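Local coordinates for mandelate racemase / muconate lactonizing enzyme, C-terminal domain protein (PDB 4JHM) that belongs to the enolase superfamily, with a mandelate racemase-like N-terminal domain joined to a TIM-barrel domain, its own function not being established here, at residues R71-G76 and N89-A94; S136-P141 and F150-D155; W218-A223 and C320-Q325. All coordinates share one frame; numbering follows the deposited sequence.

Interaction 1: R71-G76 and N89-A94; sequences RTIVPG and NNWLGA
Trp91 reaches Ile73 and Gly76 with the far atoms of its six-membered ring, while the neighbouring Leu92 meets Ile73 through a methyl group. The indole CG is anti to the backbone N (chi1 -174°), and a chi2 of 89° turns the ring plane well out of the plane set by the side-chain stem. In this pose Trp91 CH2 lies 3.5 Å from Ile73 O, which sits at the ring edge and near its plane, so a C-H edge faces a carbonyl oxygen. Gly76 O comes to Trp91 CZ2 at 3.8 Å from an oblique direction. Ile73 keeps CG1 anti to its carbonyl carbon (chi1 -70°), which leaves CG2 as the branch that touches. Ile73 CG2 is 3.9 Å from Leu92 CD2, the two side chains crossing at about a right angle, and 4.3 Å from Trp91 CZ3. No hydrogen bond spans the two segments, and 148 Å² is buried between them. Ile107 of helix 100-119 packs on both Ile73 and Leu92, and Arg95 makes a cation-pi contact with Trp91. Thr72 O accepts a hydrogen bond from Asn60 ND2 of the second subunit, so a subunit interface lies close by. The arrangement is helix packing within the N-terminal domain of the mandelate racemase/muconate lactonizing family: the last turn of helix 65-73 and the 3-10 turn after it lie against helix 85-92.

Interaction 2: S136-P141 and F150-D155; sequences SYASTP and FPYIDD
The end of strand 133-139 and the turn after it pass Tyr152 of helix 149-159, with Thr140 CA and Tyr152 CA 8.5 Å apart as the nearest backbone pair. Tyr152 accounts for the contact from the helix side. Its CG is anti to the backbone N (chi1 175°), which sends the phenol toward the strand end, where Thr140 and Pro141 receive it. Thr140 CG2 approaches Tyr152 CE1 at 3.3 Å, and Pro141 CD lies 3.8 Å from Tyr152 CZ; both approach the ring obliquely. Further back along the strand, Ala138 CB is 4.2 Å from Tyr152 OH. Thr140 places OG1 between its backbone N and carbonyl carbon, which leaves the methyl CG2 for the tyrosine. That OG1 donates to Pro141 O at 3.0 Å, the hydroxyl oxygen meeting the carbonyl at 127° and lying out of its plane (32° off). The two segments form the strand-helix half of a beta-alpha-beta unit completed by strand 163-167. No hydrogen bond crosses between them. Tyr152 OH instead donates to Tyr327 O. The chemistry therefore divides the tyrosine's work: its ring carbons give apolar packing against the strand end, while its hydroxyl binds a backbone carbonyl beyond both segments, which together should restrict movement of the phenol.

Interaction 3: W218-A223 and C320-Q325; sequences WEWLEA and CNFFEQ
Glu219 and Phe322 meet first along the 218-223 segment. Glu219 CG is anti to the backbone N and the chain then bends at chi2 (67°), bringing OE2 to 3.5 Å from Phe322 CE2. The oxygen sits at the ring edge in its plane, while the carboxylate plane stands 88° from that of the ring; the other oxygen, OE1, forms a salt bridge with Arg192. Trp220 comes next. Its CZ3 lies 3.9 Å from Phe322 CD2, an oblique approach in which the two side chains run alongside each other, pointing in opposite senses. Farther on, Glu222 OE1 and Glu324 OE1 are both bridged by Lys165 NZ. Strands 220-222 and 323-326 are not neighbours in the sheet; strands 192-196, 163-167 and 133-139 lie between them in its order. With Glu219, Trp220 and Phe322 all directed toward the opposing segment, this is consistent with a contact across the barrel interior. Met194 of strand 192-196 touches all three, and Tyr137 of strand 133-139 touches Phe322, while the adjacent Phe323 packs on Leu311 of helix 304-316 on the other side of its strand.

In the fold
Interactions 2 and 3 each include a strand of the same barrel sheet and have centres 14 Å apart. Strands 133-139 and 323-326 run side by side in it: Ser139 N lies 2.9 Å from Gln325 O, and Ser139 OG 2.8 Å from Glu324 OE1, both probable hydrogen bonds. Interaction 2 packs a helix outside this barrel. Interaction 1 is separate, in the N-terminal domain, its centre about 39 Å from that of interaction 2 and 33 Å from that of interaction 3, on the opposite side of the chain's centre. In this superfamily the active site lies at the C-terminal ends of the barrel strands; interaction 3 lies within the barrel, and its segment runs on to Glu222 at the C-terminal end of strand 220-222.

Interaction 1: R71-G76 and N89-A94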
ATOM      1  N   ARG A  71     -12.342  13.939  42.966  1.00 73.63           N
ATOM      2  CA  ARG A  71     -12.605  13.483  44.327  1.00 80.55           C
ATOM      3  C   ARG A  71     -12.258  12.010  44.516  1.00 79.91           C
ATOM      4  O   ARG A  71     -11.735  11.619  45.553  1.00 81.40           O
ATOM      5  CB  ARG A  71     -14.076  13.694  44.687  1.00 84.62           C
ATOM      6  CG  ARG A  71     -14.456  13.146  46.055  1.00 90.59           C
ATOM      7  CD  ARG A  71     -15.897  13.479  46.408  1.00 92.90           C
ATOM      8  NE  ARG A  71     -16.106  13.539  47.852  1.00 94.88           N
ATOM      9  CZ  ARG A  71     -16.585  12.541  48.586  1.00 98.00           C
ATOM     10  NH1 ARG A  71     -16.917  11.389  48.019  1.00 95.43           N
ATOM     11  NH2 ARG A  71     -16.736  12.701  49.896  1.00101.83           N
ATOM     12  N   THR A  72     -12.565  11.196  43.510  1.00 77.41           N
ATOM     13  CA  THR A  72     -12.395   9.755  43.613  1.00 75.58           C
ATOM     14  C   THR A  72     -10.948   9.341  43.354  1.00 75.01           C
ATOM     15  O   THR A  72     -10.542   8.229  43.690  1.00 73.73           O
ATOM     16  CB  THR A  72     -13.333   9.017  42.635  1.00 75.68           C
ATOM     17  OG1 THR A  72     -12.973   9.319  41.282  1.00 73.74           O
ATOM     18  CG2 THR A  72     -14.773   9.431  42.870  1.00 76.21           C
ATOM     19  N   ILE A  73     -10.172  10.246  42.768  1.00 75.82           N
ATOM     20  CA  ILE A  73      -8.798   9.954  42.379  1.00 76.70           C
ATOM     21  C   ILE A  73      -7.791  10.298  43.472  1.00 79.44           C
ATOM     22  O   ILE A  73      -6.904   9.500  43.785  1.00 77.21           O
ATOM     23  CB  ILE A  73      -8.408  10.756  41.127  1.00 74.29           C
ATOM     24  CG1 ILE A  73      -9.161  10.238  39.901  1.00 73.51           C
ATOM     25  CG2 ILE A  73      -6.910  10.676  40.889  1.00 75.99           C
ATOM     26  CD1 ILE A  73      -8.980  11.104  38.673  1.00 73.55           C
ATOM     27  N   VAL A  74      -7.950  11.481  44.057  1.00 79.93           N
ATOM     28  CA  VAL A  74      -6.895  12.108  44.859  1.00 79.59           C
ATOM     29  C   VAL A  74      -6.658  11.557  46.271  1.00 79.88           C
ATOM     30  O   VAL A  74      -5.596  11.801  46.842  1.00 86.22           O
ATOM     31  CB  VAL A  74      -7.116  13.633  44.973  1.00 80.76           C
ATOM     32  CG1 VAL A  74      -7.098  14.278  43.597  1.00 78.84           C
ATOM     33  CG2 VAL A  74      -8.414  13.941  45.699  1.00 83.91           C
ATOM     34  N   PRO A  75      -7.625  10.828  46.850  1.00 79.61           N
ATOM     35  CA  PRO A  75      -7.341  10.321  48.196  1.00 83.89           C
ATOM     36  C   PRO A  75      -6.068   9.474  48.253  1.00 86.82           C
ATOM     37  O   PRO A  75      -5.377   9.462  49.273  1.00 92.01           O
ATOM     38  CB  PRO A  75      -8.571   9.466  48.519  1.00 81.77           C
ATOM     39  CG  PRO A  75      -9.657  10.023  47.668  1.00 78.85           C
ATOM     40  CD  PRO A  75      -8.977  10.462  46.400  1.00 80.29           C
ATOM     41  N   GLY A  76      -5.762   8.784  47.157  1.00 86.98           N
ATOM     42  CA  GLY A  76      -4.587   7.921  47.080  1.00 89.37           C
ATOM     43  C   GLY A  76      -3.280   8.674  46.899  1.00 92.76           C
ATOM     44  O   GLY A  76      -2.204   8.083  47.002  1.00 99.21           O
ATOM     45  N   ASN A  89       2.238   9.880  36.933  1.00 76.63           N
ATOM     46  CA  ASN A  89       1.510   9.739  35.687  1.00 71.41           C
ATOM     47  C   ASN A  89       1.110   8.288  35.492  1.00 73.82           C
ATOM     48  O   ASN A  89      -0.051   7.978  35.226  1.00 76.92           O
ATOM     49  CB  ASN A  89       2.388  10.198  34.527  1.00 71.33           C
ATOM     50  CG  ASN A  89       1.585  10.677  33.346  1.00 71.50           C
ATOM     51  OD1 ASN A  89       1.074   9.878  32.566  1.00 79.77           O
ATOM     52  ND2 ASN A  89       1.469  11.992  33.202  1.00 72.72           N
ATOM     53  N   ASN A  90       2.084   7.399  35.635  1.00 80.69           N
ATOM     54  CA  ASN A  90       1.826   5.974  35.570  1.00 81.90           C
ATOM     55  C   ASN A  90       0.667   5.638  36.495  1.00 76.89           C
ATOM     56  O   ASN A  90      -0.342   5.081  36.077  1.00 81.79           O
ATOM     57  CB  ASN A  90       3.080   5.199  35.982  1.00 88.43           C
ATOM     58  CG  ASN A  90       3.073   3.766  35.487  1.00 92.67           C
ATOM     59  OD1 ASN A  90       3.424   2.838  36.218  1.00101.58           O
ATOM     60  ND2 ASN A  90       2.682   3.578  34.234  1.00 93.16           N
ATOM     61  N   TRP A  91       0.813   6.014  37.757  1.00 77.76           N
ATOM     62  CA  TRP A  91      -0.207   5.771  38.767  1.00 80.03           C
ATOM     63  C   TRP A  91      -1.578   6.338  38.360  1.00 77.18           C
ATOM     64  O   TRP A  91      -2.605   5.698  38.571  1.00 75.72           O
ATOM     65  CB  TRP A  91       0.260   6.380  40.089  1.00 81.24           C
ATOM     66  CG  TRP A  91      -0.608   6.096  41.261  1.00 84.93           C
ATOM     67  CD1 TRP A  91      -0.520   5.031  42.106  1.00 84.93           C
ATOM     68  CD2 TRP A  91      -1.678   6.910  41.749  1.00 85.55           C
ATOM     69  NE1 TRP A  91      -1.481   5.124  43.083  1.00 84.69           N
ATOM     70  CE2 TRP A  91      -2.206   6.268  42.885  1.00 85.33           C
ATOM     71  CE3 TRP A  91      -2.245   8.118  41.331  1.00 83.69           C
ATOM     72  CZ2 TRP A  91      -3.275   6.792  43.607  1.00 87.70           C
ATOM     73  CZ3 TRP A  91      -3.306   8.635  42.049  1.00 83.19           C
ATOM     74  CH2 TRP A  91      -3.809   7.973  43.175  1.00 85.41           C
ATOM     75  N   LEU A  92      -1.587   7.527  37.762  1.00 75.74           N
ATOM     76  CA  LEU A  92      -2.834   8.196  37.382  1.00 72.73           C
ATOM     77  C   LEU A  92      -3.568   7.495  36.244  1.00 74.44           C
ATOM     78  O   LEU A  92      -4.800   7.477  36.212  1.00 71.72           O
ATOM     79  CB  LEU A  92      -2.559   9.647  36.984  1.00 71.32           C
ATOM     80  CG  LEU A  92      -2.215  10.572  38.154  1.00 78.41           C
ATOM     81  CD1 LEU A  92      -1.725  11.925  37.651  1.00 79.04           C
ATOM     82  CD2 LEU A  92      -3.411  10.737  39.087  1.00 75.10           C
ATOM     83  N   GLY A  93      -2.809   6.928  35.310  1.00 75.37           N
ATOM     84  CA  GLY A  93      -3.389   6.204  34.183  1.00 71.68           C
ATOM     85  C   GLY A  93      -4.060   4.893  34.573  1.00 71.81           C
ATOM     86  O   GLY A  93      -4.709   4.255  33.745  1.00 70.46           O
ATOM     87  N   ALA A  94      -3.903   4.483  35.828  1.00 72.66           N
ATOM     88  CA  ALA A  94      -4.543   3.268  36.321  1.00 75.95           C
ATOM     89  C   ALA A  94      -5.749   3.584  37.210  1.00 80.94           C
ATOM     90  O   ALA A  94      -6.405   2.670  37.715  1.00 84.72           O
ATOM     91  CB  ALA A  94      -3.538   2.416  37.083  1.00 78.72           C
TER

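Interaction 2: S136-P141 and F150-D155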
ATOM      1  N   SER A 136       1.887  35.256  19.922  1.00 76.79           N
ATOM      2  CA  SER A 136       0.541  34.822  20.269  1.00 76.00           C
ATOM      3  C   SER A 136      -0.448  35.188  19.169  1.00 72.80           C
ATOM      4  O   SER A 136      -0.157  36.015  18.310  1.00 75.22           O
ATOM      5  CB  SER A 136       0.099  35.471  21.580  1.00 84.80           C
ATOM      6  OG  SER A 136       0.071  36.887  21.467  1.00 88.44           O
ATOM      7  N   TYR A 137      -1.618  34.560  19.197  1.00 73.56           N
ATOM      8  CA  TYR A 137      -2.741  35.020  18.389  1.00 73.53           C
ATOM      9  C   TYR A 137      -3.956  35.261  19.281  1.00 72.56           C
ATOM     10  O   TYR A 137      -4.162  34.563  20.274  1.00 67.70           O
ATOM     11  CB  TYR A 137      -3.079  34.026  17.270  1.00 74.39           C
ATOM     12  CG  TYR A 137      -3.529  32.659  17.740  1.00 71.28           C
ATOM     13  CD1 TYR A 137      -4.855  32.415  18.077  1.00 71.16           C
ATOM     14  CD2 TYR A 137      -2.629  31.604  17.824  1.00 69.45           C
ATOM     15  CE1 TYR A 137      -5.267  31.165  18.502  1.00 69.59           C
ATOM     16  CE2 TYR A 137      -3.031  30.348  18.243  1.00 66.10           C
ATOM     17  CZ  TYR A 137      -4.348  30.134  18.584  1.00 66.16           C
ATOM     18  OH  TYR A 137      -4.745  28.890  19.011  1.00 60.55           O
ATOM     19  N   ALA A 138      -4.744  36.270  18.935  1.00 75.88           N
ATOM     20  CA  ALA A 138      -5.983  36.537  19.645  1.00 77.13           C
ATOM     21  C   ALA A 138      -7.034  35.526  19.200  1.00 73.99           C
ATOM     22  O   ALA A 138      -7.379  35.455  18.018  1.00 73.53           O
ATOM     23  CB  ALA A 138      -6.453  37.956  19.370  1.00 79.87           C
ATOM     24  N   SER A 139      -7.524  34.728  20.142  1.00 70.29           N
ATOM     25  CA  SER A 139      -8.550  33.738  19.844  1.00 67.52           C
ATOM     26  C   SER A 139      -9.896  34.368  20.165  1.00 72.12           C
ATOM     27  O   SER A 139     -10.221  34.588  21.329  1.00 82.34           O
ATOM     28  CB  SER A 139      -8.323  32.481  20.674  1.00 65.36           C
ATOM     29  OG  SER A 139      -8.806  31.336  20.002  1.00 64.63           O
ATOM     30  N   THR A 140     -10.673  34.665  19.128  1.00 74.30           N
ATOM     31  CA  THR A 140     -11.797  35.593  19.257  1.00 78.45           C
ATOM     32  C   THR A 140     -13.103  34.914  19.645  1.00 79.77           C
ATOM     33  O   THR A 140     -13.272  33.715  19.439  1.00 80.28           O
ATOM     34  CB  THR A 140     -12.045  36.344  17.935  1.00 81.39           C
ATOM     35  OG1 THR A 140     -12.895  35.560  17.087  1.00 82.28           O
ATOM     36  CG2 THR A 140     -10.732  36.624  17.221  1.00 83.66           C
ATOM     37  N   PRO A 141     -14.039  35.694  20.205  1.00 82.52           N
ATOM     38  CA  PRO A 141     -15.391  35.209  20.430  1.00 86.90           C
ATOM     39  C   PRO A 141     -16.202  35.267  19.142  1.00 87.93           C
ATOM     40  O   PRO A 141     -15.735  35.804  18.134  1.00 85.60           O
ATOM     41  CB  PRO A 141     -15.948  36.203  21.449  1.00 89.59           C
ATOM     42  CG  PRO A 141     -15.239  37.477  21.146  1.00 88.28           C
ATOM     43  CD  PRO A 141     -13.865  37.082  20.669  1.00 88.32           C
ATOM     44  N   PHE A 150     -15.251  43.755  12.885  1.00 96.44           N
ATOM     45  CA  PHE A 150     -14.253  44.720  12.428  1.00101.64           C
ATOM     46  C   PHE A 150     -13.672  45.568  13.562  1.00104.68           C
ATOM     47  O   PHE A 150     -12.452  45.710  13.659  1.00109.34           O
ATOM     48  CB  PHE A 150     -14.820  45.614  11.321  1.00107.30           C
ATOM     49  CG  PHE A 150     -15.359  44.853  10.139  1.00111.83           C
ATOM     50  CD1 PHE A 150     -14.695  43.742   9.648  1.00105.93           C
ATOM     51  CD2 PHE A 150     -16.526  45.261   9.512  1.00117.39           C
ATOM     52  CE1 PHE A 150     -15.191  43.047   8.560  1.00108.63           C
ATOM     53  CE2 PHE A 150     -17.026  44.569   8.421  1.00115.04           C
ATOM     54  CZ  PHE A 150     -16.357  43.462   7.945  1.00110.20           C
ATOM     55  N   PRO A 151     -14.535  46.142  14.420  1.00104.62           N
ATOM     56  CA  PRO A 151     -13.998  46.870  15.569  1.00 99.74           C
ATOM     57  C   PRO A 151     -13.071  45.996  16.405  1.00 92.95           C
ATOM     58  O   PRO A 151     -11.957  46.402  16.728  1.00 96.52           O
ATOM     59  CB  PRO A 151     -15.250  47.244  16.368  1.00100.17           C
ATOM     60  CG  PRO A 151     -16.342  47.294  15.357  1.00101.43           C
ATOM     61  CD  PRO A 151     -16.004  46.239  14.342  1.00103.66           C
ATOM     62  N   TYR A 152     -13.529  44.797  16.739  1.00 86.05           N
ATOM     63  CA  TYR A 152     -12.741  43.876  17.542  1.00 84.54           C
ATOM     64  C   TYR A 152     -11.382  43.612  16.900  1.00 89.55           C
ATOM     65  O   TYR A 152     -10.351  43.641  17.572  1.00 91.41           O
ATOM     66  CB  TYR A 152     -13.491  42.556  17.738  1.00 78.81           C
ATOM     67  CG  TYR A 152     -12.680  41.516  18.466  1.00 75.68           C
ATOM     68  CD1 TYR A 152     -11.849  40.646  17.772  1.00 75.20           C
ATOM     69  CD2 TYR A 152     -12.727  41.410  19.848  1.00 75.50           C
ATOM     70  CE1 TYR A 152     -11.097  39.694  18.432  1.00 72.39           C
ATOM     71  CE2 TYR A 152     -11.975  40.459  20.517  1.00 76.07           C
ATOM     72  CZ  TYR A 152     -11.162  39.604  19.800  1.00 72.50           C
ATOM     73  OH  TYR A 152     -10.413  38.656  20.454  1.00 75.24           O
ATOM     74  N   ILE A 153     -11.379  43.347  15.599  1.00 91.63           N
ATOM     75  CA  ILE A 153     -10.130  43.090  14.893  1.00 95.93           C
ATOM     76  C   ILE A 153      -9.249  44.339  14.891  1.00 99.26           C
ATOM     77  O   ILE A 153      -8.024  44.242  14.920  1.00107.49           O
ATOM     78  CB  ILE A 153     -10.383  42.616  13.448  1.00 96.34           C
ATOM     79  CG1 ILE A 153     -11.006  41.218  13.459  1.00 92.76           C
ATOM     80  CG2 ILE A 153      -9.084  42.607  12.654  1.00 95.19           C
ATOM     81  CD1 ILE A 153     -11.512  40.758  12.110  1.00 90.78           C
ATOM     82  N   ASP A 154      -9.876  45.512  14.869  1.00 96.90           N
ATOM     83  CA  ASP A 154      -9.131  46.766  14.882  1.00 99.43           C
ATOM     84  C   ASP A 154      -8.410  46.993  16.218  1.00100.01           C
ATOM     85  O   ASP A 154      -7.306  47.538  16.240  1.00103.57           O
ATOM     86  CB  ASP A 154     -10.050  47.944  14.543  1.00101.12           C
ATOM     87  CG  ASP A 154     -10.419  47.993  13.065  1.00 98.88           C
ATOM     88  OD1 ASP A 154      -9.821  47.239  12.268  1.00 97.14           O
ATOM     89  OD2 ASP A 154     -11.304  48.787  12.695  1.00 98.58           O
ATOM     90  N   ASP A 155      -9.025  46.576  17.323  1.00 96.93           N
ATOM     91  CA  ASP A 155      -8.337  46.562  18.615  1.00 95.02           C
ATOM     92  C   ASP A 155      -7.162  45.598  18.557  1.00 93.87           C
ATOM     93  O   ASP A 155      -6.022  45.976  18.815  1.00 95.93           O
ATOM     94  CB  ASP A 155      -9.269  46.109  19.739  1.00 95.77           C
ATOM     95  CG  ASP A 155     -10.301  47.143  20.097  1.00 99.10           C
ATOM     96  OD1 ASP A 155     -10.066  48.341  19.838  1.00106.56           O
ATOM     97  OD2 ASP A 155     -11.348  46.749  20.651  1.00102.53           O
TER

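Interaction 3: W218-A223 and C320-Q325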
ATOM      1  N   TRP A 218      -4.291  32.243   4.104  1.00 68.48           N
ATOM      2  CA  TRP A 218      -4.617  32.187   5.526  1.00 65.27           C
ATOM      3  C   TRP A 218      -3.763  31.128   6.197  1.00 61.95           C
ATOM      4  O   TRP A 218      -3.192  30.267   5.534  1.00 58.71           O
ATOM      5  CB  TRP A 218      -6.094  31.890   5.749  1.00 64.27           C
ATOM      6  CG  TRP A 218      -6.959  33.071   5.522  1.00 66.46           C
ATOM      7  CD1 TRP A 218      -6.797  34.030   4.570  1.00 65.86           C
ATOM      8  CD2 TRP A 218      -8.145  33.419   6.246  1.00 69.44           C
ATOM      9  NE1 TRP A 218      -7.801  34.961   4.661  1.00 68.90           N
ATOM     10  CE2 TRP A 218      -8.643  34.607   5.682  1.00 69.92           C
ATOM     11  CE3 TRP A 218      -8.828  32.844   7.322  1.00 67.07           C
ATOM     12  CZ2 TRP A 218      -9.792  35.232   6.155  1.00 73.27           C
ATOM     13  CZ3 TRP A 218      -9.965  33.462   7.790  1.00 70.16           C
ATOM     14  CH2 TRP A 218     -10.439  34.646   7.206  1.00 75.00           C
ATOM     15  N   GLU A 219      -3.697  31.193   7.521  1.00 65.40           N
ATOM     16  CA  GLU A 219      -2.684  30.476   8.285  1.00 64.78           C
ATOM     17  C   GLU A 219      -3.028  29.004   8.478  1.00 64.50           C
ATOM     18  O   GLU A 219      -2.254  28.133   8.086  1.00 70.82           O
ATOM     19  CB  GLU A 219      -2.465  31.182   9.628  1.00 65.59           C
ATOM     20  CG  GLU A 219      -1.440  30.534  10.542  1.00 66.21           C
ATOM     21  CD  GLU A 219      -0.031  30.615   9.999  1.00 67.78           C
ATOM     22  OE1 GLU A 219       0.148  31.133   8.876  1.00 70.84           O
ATOM     23  OE2 GLU A 219       0.898  30.159  10.700  1.00 70.06           O
ATOM     24  N   TRP A 220      -4.178  28.720   9.087  1.00 66.13           N
ATOM     25  CA  TRP A 220      -4.622  27.336   9.226  1.00 67.32           C
ATOM     26  C   TRP A 220      -6.126  27.189   9.433  1.00 63.37           C
ATOM     27  O   TRP A 220      -6.782  28.077   9.968  1.00 65.13           O
ATOM     28  CB  TRP A 220      -3.843  26.609  10.337  1.00 67.06           C
ATOM     29  CG  TRP A 220      -4.285  26.872  11.746  1.00 61.42           C
ATOM     30  CD1 TRP A 220      -5.543  26.739  12.256  1.00 65.76           C
ATOM     31  CD2 TRP A 220      -3.451  27.258  12.836  1.00 59.97           C
ATOM     32  NE1 TRP A 220      -5.549  27.048  13.594  1.00 61.57           N
ATOM     33  CE2 TRP A 220      -4.272  27.364  13.975  1.00 61.40           C
ATOM     34  CE3 TRP A 220      -2.088  27.543  12.959  1.00 61.39           C
ATOM     35  CZ2 TRP A 220      -3.776  27.741  15.219  1.00 61.32           C
ATOM     36  CZ3 TRP A 220      -1.595  27.914  14.194  1.00 60.35           C
ATOM     37  CH2 TRP A 220      -2.436  28.008  15.309  1.00 64.26           C
ATOM     38  N   LEU A 221      -6.653  26.053   8.982  1.00 58.83           N
ATOM     39  CA  LEU A 221      -8.034  25.674   9.221  1.00 58.95           C
ATOM     40  C   LEU A 221      -8.063  24.653  10.344  1.00 58.09           C
ATOM     41  O   LEU A 221      -7.542  23.548  10.201  1.00 60.56           O
ATOM     42  CB  LEU A 221      -8.659  25.071   7.959  1.00 58.51           C
ATOM     43  CG  LEU A 221     -10.041  24.427   8.139  1.00 58.91           C
ATOM     44  CD1 LEU A 221     -10.990  25.395   8.826  1.00 62.45           C
ATOM     45  CD2 LEU A 221     -10.630  23.960   6.817  1.00 57.20           C
ATOM     46  N   GLU A 222      -8.678  25.020  11.458  1.00 57.58           N
ATOM     47  CA  GLU A 222      -8.703  24.158  12.631  1.00 58.61           C
ATOM     48  C   GLU A 222     -10.043  23.437  12.754  1.00 54.44           C
ATOM     49  O   GLU A 222     -11.100  24.060  12.697  1.00 57.68           O
ATOM     50  CB  GLU A 222      -8.415  24.983  13.896  1.00 62.07           C
ATOM     51  CG  GLU A 222      -8.798  24.298  15.199  1.00 64.93           C
ATOM     52  CD  GLU A 222      -8.405  25.098  16.427  1.00 72.89           C
ATOM     53  OE1 GLU A 222      -7.371  25.804  16.382  1.00 68.29           O
ATOM     54  OE2 GLU A 222      -9.136  25.012  17.440  1.00 78.65           O
ATOM     55  N   ALA A 223      -9.993  22.120  12.920  1.00 53.31           N
ATOM     56  CA  ALA A 223     -11.196  21.337  13.173  1.00 53.72           C
ATOM     57  C   ALA A 223     -12.216  21.500  12.048  1.00 56.02           C
ATOM     58  O   ALA A 223     -13.326  21.975  12.281  1.00 57.30           O
ATOM     59  CB  ALA A 223     -11.812  21.747  14.503  1.00 49.34           C
ATOM     60  N   CYS A 320       6.576  24.914  17.408  1.00 68.34           N
ATOM     61  CA  CYS A 320       5.273  25.498  17.734  1.00 66.26           C
ATOM     62  C   CYS A 320       5.434  26.982  17.445  1.00 63.24           C
ATOM     63  O   CYS A 320       6.422  27.573  17.858  1.00 59.17           O
ATOM     64  CB  CYS A 320       4.888  25.274  19.202  1.00 69.91           C
ATOM     65  SG  CYS A 320       3.468  26.255  19.791  1.00 72.06           S
ATOM     66  N   ASN A 321       4.481  27.576  16.731  1.00 63.78           N
ATOM     67  CA  ASN A 321       4.599  28.971  16.301  1.00 65.46           C
ATOM     68  C   ASN A 321       3.858  29.961  17.181  1.00 66.39           C
ATOM     69  O   ASN A 321       4.260  31.116  17.270  1.00 78.53           O
ATOM     70  CB  ASN A 321       4.083  29.147  14.872  1.00 65.50           C
ATOM     71  CG  ASN A 321       4.900  28.386  13.851  1.00 62.87           C
ATOM     72  OD1 ASN A 321       6.122  28.308  13.942  1.00 67.92           O
ATOM     73  ND2 ASN A 321       4.223  27.832  12.858  1.00 59.58           N
ATOM     74  N   PHE A 322       2.772  29.534  17.818  1.00 64.02           N
ATOM     75  CA  PHE A 322       1.939  30.479  18.565  1.00 68.12           C
ATOM     76  C   PHE A 322       1.490  30.013  19.949  1.00 67.33           C
ATOM     77  O   PHE A 322       1.509  28.829  20.276  1.00 66.83           O
ATOM     78  CB  PHE A 322       0.690  30.839  17.757  1.00 70.68           C
ATOM     79  CG  PHE A 322       0.982  31.448  16.419  1.00 70.58           C
ATOM     80  CD1 PHE A 322       1.285  32.796  16.308  1.00 69.12           C
ATOM     81  CD2 PHE A 322       0.933  30.676  15.267  1.00 70.22           C
ATOM     82  CE1 PHE A 322       1.549  33.362  15.075  1.00 67.33           C
ATOM     83  CE2 PHE A 322       1.195  31.235  14.030  1.00 69.67           C
ATOM     84  CZ  PHE A 322       1.505  32.581  13.934  1.00 70.89           C
ATOM     85  N   PHE A 323       1.082  30.989  20.750  1.00 71.43           N
ATOM     86  CA  PHE A 323       0.433  30.767  22.033  1.00 72.84           C
ATOM     87  C   PHE A 323      -0.968  31.329  21.903  1.00 73.35           C
ATOM     88  O   PHE A 323      -1.136  32.510  21.593  1.00 74.70           O
ATOM     89  CB  PHE A 323       1.187  31.496  23.148  1.00 72.52           C
ATOM     90  CG  PHE A 323       0.378  31.711  24.393  1.00 71.68           C
ATOM     91  CD1 PHE A 323      -0.394  32.850  24.543  1.00 77.72           C
ATOM     92  CD2 PHE A 323       0.404  30.788  25.423  1.00 77.33           C
ATOM     93  CE1 PHE A 323      -1.136  33.059  25.696  1.00 76.07           C
ATOM     94  CE2 PHE A 323      -0.335  30.990  26.579  1.00 75.36           C
ATOM     95  CZ  PHE A 323      -1.106  32.126  26.714  1.00 74.66           C
ATOM     96  N   GLU A 324      -1.968  30.480  22.111  1.00 70.76           N
ATOM     97  CA  GLU A 324      -3.355  30.903  21.998  1.00 67.04           C
ATOM     98  C   GLU A 324      -3.699  31.861  23.137  1.00 67.95           C
ATOM     99  O   GLU A 324      -3.637  31.499  24.310  1.00 65.01           O
ATOM    100  CB  GLU A 324      -4.282  29.689  22.017  1.00 66.66           C
ATOM    101  CG  GLU A 324      -5.758  30.029  21.893  1.00 65.00           C
ATOM    102  CD  GLU A 324      -6.618  28.816  21.607  1.00 64.89           C
ATOM    103  OE1 GLU A 324      -7.708  28.999  21.029  1.00 69.80           O
ATOM    104  OE2 GLU A 324      -6.211  27.684  21.956  1.00 63.17           O
ATOM    105  N   GLN A 325      -4.047  33.090  22.780  1.00 69.61           N
ATOM    106  CA  GLN A 325      -4.417  34.097  23.764  1.00 74.19           C
ATOM    107  C   GLN A 325      -5.825  34.594  23.491  1.00 71.86           C
ATOM    108  O   GLN A 325      -6.053  35.352  22.544  1.00 67.04           O
ATOM    109  CB  GLN A 325      -3.446  35.277  23.712  1.00 79.23           C
ATOM    110  CG  GLN A 325      -3.804  36.412  24.659  1.00 80.16           C
ATOM    111  CD  GLN A 325      -3.429  36.107  26.093  1.00 83.41           C
ATOM    112  OE1 GLN A 325      -4.277  35.750  26.912  1.00 88.55           O
ATOM    113  NE2 GLN A 325      -2.148  36.232  26.400  1.00 86.52           N
TER